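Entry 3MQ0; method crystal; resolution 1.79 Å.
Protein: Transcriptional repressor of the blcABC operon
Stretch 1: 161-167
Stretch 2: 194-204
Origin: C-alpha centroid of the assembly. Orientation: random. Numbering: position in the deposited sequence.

Stretch 1 (161-167) GKILLSD
Stretch 2, residues 194-204: QLEEELALTRA

The strongest link between the two stretches is a salt bridge: Lys162 NZ donates a hydrogen bond to Glu198 OE1 at 2.7 Å. The CA-to-CB bond of Lys162 points sideways, so the ammonium group depends on the length of its chain to arrive; with chi angles m, t, t, m it extends and then bends at the last torsion. The CA-to-CB bond of Glu198 points toward stretch 1, and the side chain reaches the lysine with chi angles m and t and chi3 at -40°. Lys162 NZ and Glu198 OE2 find further hydrogen bonds elsewhere in the structure.

The second polar link joins side chain to backbone. Arg203 NE donates to Ser166 O at 2.9 Å with an N-H...O angle of 175°, almost straight, and the carbonyl lies at the guanidinium edge, near its plane. Arginine suits this place because its long chain carries a donor from a sideways CB to a carbonyl near the end of stretch 1. Its chi1 of -96° and chi3 of -127° lie between wells, whereas chi2 is t and chi4 is 126°.

Two hydroxyls turn back to their own backbone. Ser166, chi1 p, gives OG to Ile163 O at 2.7 Å; Thr202, chi1 m, gives OG1 to Glu198 O at 2.7 Å. The latter bond leaves the threonine methyl to pack across the contact: Thr202 CG2 meets Ile163 CD1 at 3.3 Å and lies 4.1 Å from Ser166 OG. Ile163, chi angles t and p, brings its end nearer although its CB points sideways.

Leu199, m and t, packs against three residues of stretch 1; its branched apolar end suits a place where its CB starts sideways but its end comes nearer. Leu199 CD2 lies 3.3 Å from Lys162 O, 4.1 Å from Leu165 CB and 4.1 Å from Ser166 CB. The small serine side chain fits where the backbones come close. One turn earlier in stretch 2, Leu165 CD1 lies 4.3 Å from Leu195 CD2; Leu165 is m, t and its CA-to-CB bond points toward stretch 2, while Leu195 is t, p and its CA-to-CB bond points sideways, though its end comes nearer.

Helical phi/psi values near -65/-40 run through residues 194-204, with i to i+4 bonds such as Leu199 N to Leu195 O at 2.8 Å and Arg203 N to Leu199 O at 2.9 Å. Residues 161-165 are helical too, with Leu165 N to Gly161 O at 2.8 Å; psi climbs from -22° at Leu165 to -13° at Ser166 and -4° at Asp167. The axes approach to 9.2 Å and cross at -80°, nearly perpendicular. In register, Ser166 CA lies 5.0 Å from Leu199 CA, and Ile163 CA 6.6 Å from Thr202 CA. Together the stretches bury 443 Å².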

# COMPACT_ATOMS: atom_id res chain seq x y z
N GLY B 161 24.99 -10.59 -0.76
CA GLY B 161 24.61 -11.54 0.28
C GLY B 161 24.86 -10.98 1.68
O GLY B 161 23.99 -11.03 2.53
N LYS B 162 26.05 -10.43 1.91
CA LYS B 162 26.36 -9.80 3.19
C LYS B 162 25.40 -8.65 3.51
O LYS B 162 24.92 -8.52 4.63
CB LYS B 162 27.81 -9.31 3.23
CG LYS B 162 28.86 -10.42 3.16
CD LYS B 162 30.27 -9.83 3.00
CE LYS B 162 31.26 -10.87 2.47
NZ LYS B 162 31.45 -11.94 3.49
N ILE B 163 25.14 -7.78 2.54
CA ILE B 163 24.26 -6.66 2.83
C ILE B 163 22.83 -7.15 3.13
O ILE B 163 22.20 -6.66 4.06
CB ILE B 163 24.30 -5.53 1.74
CG1 ILE B 163 23.67 -4.23 2.28
CG2 ILE B 163 23.58 -5.94 0.50
CD1 ILE B 163 24.59 -3.35 3.05
N LEU B 164 22.34 -8.12 2.37
CA LEU B 164 21.00 -8.65 2.63
C LEU B 164 20.92 -9.41 3.96
O LEU B 164 19.93 -9.31 4.69
CB LEU B 164 20.49 -9.51 1.46
CG LEU B 164 20.38 -8.73 0.14
CD1 LEU B 164 20.08 -9.65 -1.03
CD2 LEU B 164 19.31 -7.64 0.26
N LEU B 165 21.98 -10.14 4.30
CA LEU B 165 22.02 -10.85 5.59
C LEU B 165 22.17 -9.88 6.77
O LEU B 165 21.83 -10.22 7.91
CB LEU B 165 23.18 -11.86 5.61
CG LEU B 165 23.00 -13.11 4.75
CD1 LEU B 165 24.27 -13.97 4.78
CD2 LEU B 165 21.79 -13.94 5.20
N SER B 166 22.68 -8.68 6.51
CA SER B 166 22.92 -7.75 7.61
C SER B 166 21.60 -7.24 8.21
O SER B 166 21.60 -6.67 9.29
CB SER B 166 23.83 -6.59 7.19
OG SER B 166 23.14 -5.65 6.39
N ASP B 167 20.49 -7.47 7.56
CA ASP B 167 19.26 -7.08 8.17
C ASP B 167 18.64 -8.15 9.04
O ASP B 167 17.64 -7.92 9.60
CB ASP B 167 18.26 -6.60 7.17
CG ASP B 167 18.32 -7.37 5.92
OD1 ASP B 167 18.88 -6.85 4.96
OD2 ASP B 167 17.84 -8.49 5.89
N GLN B 194 32.66 -15.10 12.36
CA GLN B 194 33.35 -14.18 11.47
C GLN B 194 32.35 -13.42 10.61
O GLN B 194 32.53 -12.23 10.33
CB GLN B 194 34.36 -14.94 10.61
CG GLN B 194 35.45 -15.66 11.43
CD GLN B 194 35.10 -17.10 11.81
OE1 GLN B 194 33.96 -17.42 12.18
NE2 GLN B 194 36.09 -17.98 11.73
N LEU B 195 31.28 -14.10 10.19
CA LEU B 195 30.24 -13.46 9.40
C LEU B 195 29.59 -12.33 10.20
O LEU B 195 29.36 -11.24 9.68
CB LEU B 195 29.20 -14.49 8.95
CG LEU B 195 27.95 -13.96 8.25
CD1 LEU B 195 28.32 -13.23 6.94
CD2 LEU B 195 26.95 -15.08 7.99
N GLU B 196 29.30 -12.58 11.47
CA GLU B 196 28.63 -11.58 12.28
C GLU B 196 29.46 -10.32 12.50
O GLU B 196 28.92 -9.21 12.60
CB GLU B 196 28.15 -12.17 13.60
CG GLU B 196 26.92 -13.06 13.39
CD GLU B 196 26.36 -13.60 14.69
OE1 GLU B 196 27.07 -14.38 15.35
OE2 GLU B 196 25.21 -13.25 15.04
N GLU B 197 30.78 -10.48 12.55
CA GLU B 197 31.66 -9.31 12.58
C GLU B 197 31.52 -8.50 11.29
O GLU B 197 31.37 -7.28 11.31
CB GLU B 197 33.11 -9.73 12.80
CG GLU B 197 33.33 -10.34 14.17
CD GLU B 197 34.59 -11.17 14.28
OE1 GLU B 197 35.32 -11.33 13.27
OE2 GLU B 197 34.84 -11.68 15.39
N GLU B 198 31.57 -9.19 10.15
CA GLU B 198 31.38 -8.51 8.87
C GLU B 198 30.03 -7.81 8.80
O GLU B 198 29.93 -6.71 8.25
CB GLU B 198 31.46 -9.51 7.71
CG GLU B 198 32.84 -10.07 7.42
CD GLU B 198 32.80 -11.01 6.22
OE1 GLU B 198 31.82 -11.79 6.12
OE2 GLU B 198 33.72 -10.98 5.38
N LEU B 199 28.99 -8.44 9.32
CA LEU B 199 27.66 -7.86 9.23
C LEU B 199 27.53 -6.60 10.08
O LEU B 199 26.85 -5.66 9.69
CB LEU B 199 26.58 -8.88 9.63
CG LEU B 199 26.50 -10.16 8.76
CD1 LEU B 199 25.31 -11.03 9.22
CD2 LEU B 199 26.37 -9.82 7.29
N ALA B 200 28.17 -6.60 11.25
CA ALA B 200 28.15 -5.41 12.11
C ALA B 200 28.79 -4.23 11.39
O ALA B 200 28.25 -3.12 11.40
CB ALA B 200 28.89 -5.69 13.42
N LEU B 201 29.94 -4.47 10.77
CA LEU B 201 30.64 -3.43 10.02
C LEU B 201 29.78 -2.96 8.85
O LEU B 201 29.69 -1.77 8.56
CB LEU B 201 31.98 -3.95 9.52
CG LEU B 201 32.89 -3.00 8.73
CD1 LEU B 201 33.13 -1.70 9.50
CD2 LEU B 201 34.23 -3.70 8.42
N THR B 202 29.12 -3.91 8.19
CA THR B 202 28.28 -3.60 7.04
C THR B 202 27.13 -2.68 7.41
O THR B 202 26.86 -1.72 6.71
CB THR B 202 27.72 -4.90 6.36
OG1 THR B 202 28.81 -5.72 5.95
CG2 THR B 202 26.89 -4.57 5.13
N ARG B 203 26.46 -2.99 8.52
CA ARG B 203 25.38 -2.17 9.06
C ARG B 203 25.83 -0.75 9.35
O ARG B 203 25.11 0.21 9.07
CB ARG B 203 24.89 -2.77 10.38
CG ARG B 203 23.68 -3.66 10.27
CD ARG B 203 23.37 -4.32 11.62
NE ARG B 203 23.27 -5.75 11.41
CZ ARG B 203 23.94 -6.68 12.07
NH1 ARG B 203 24.76 -6.35 13.07
NH2 ARG B 203 23.76 -7.94 11.75
N ALA B 204 27.00 -0.61 9.94
CA ALA B 204 27.48 0.71 10.35
C ALA B 204 27.80 1.63 9.16
O ALA B 204 27.68 2.86 9.27
CB ALA B 204 28.70 0.57 11.25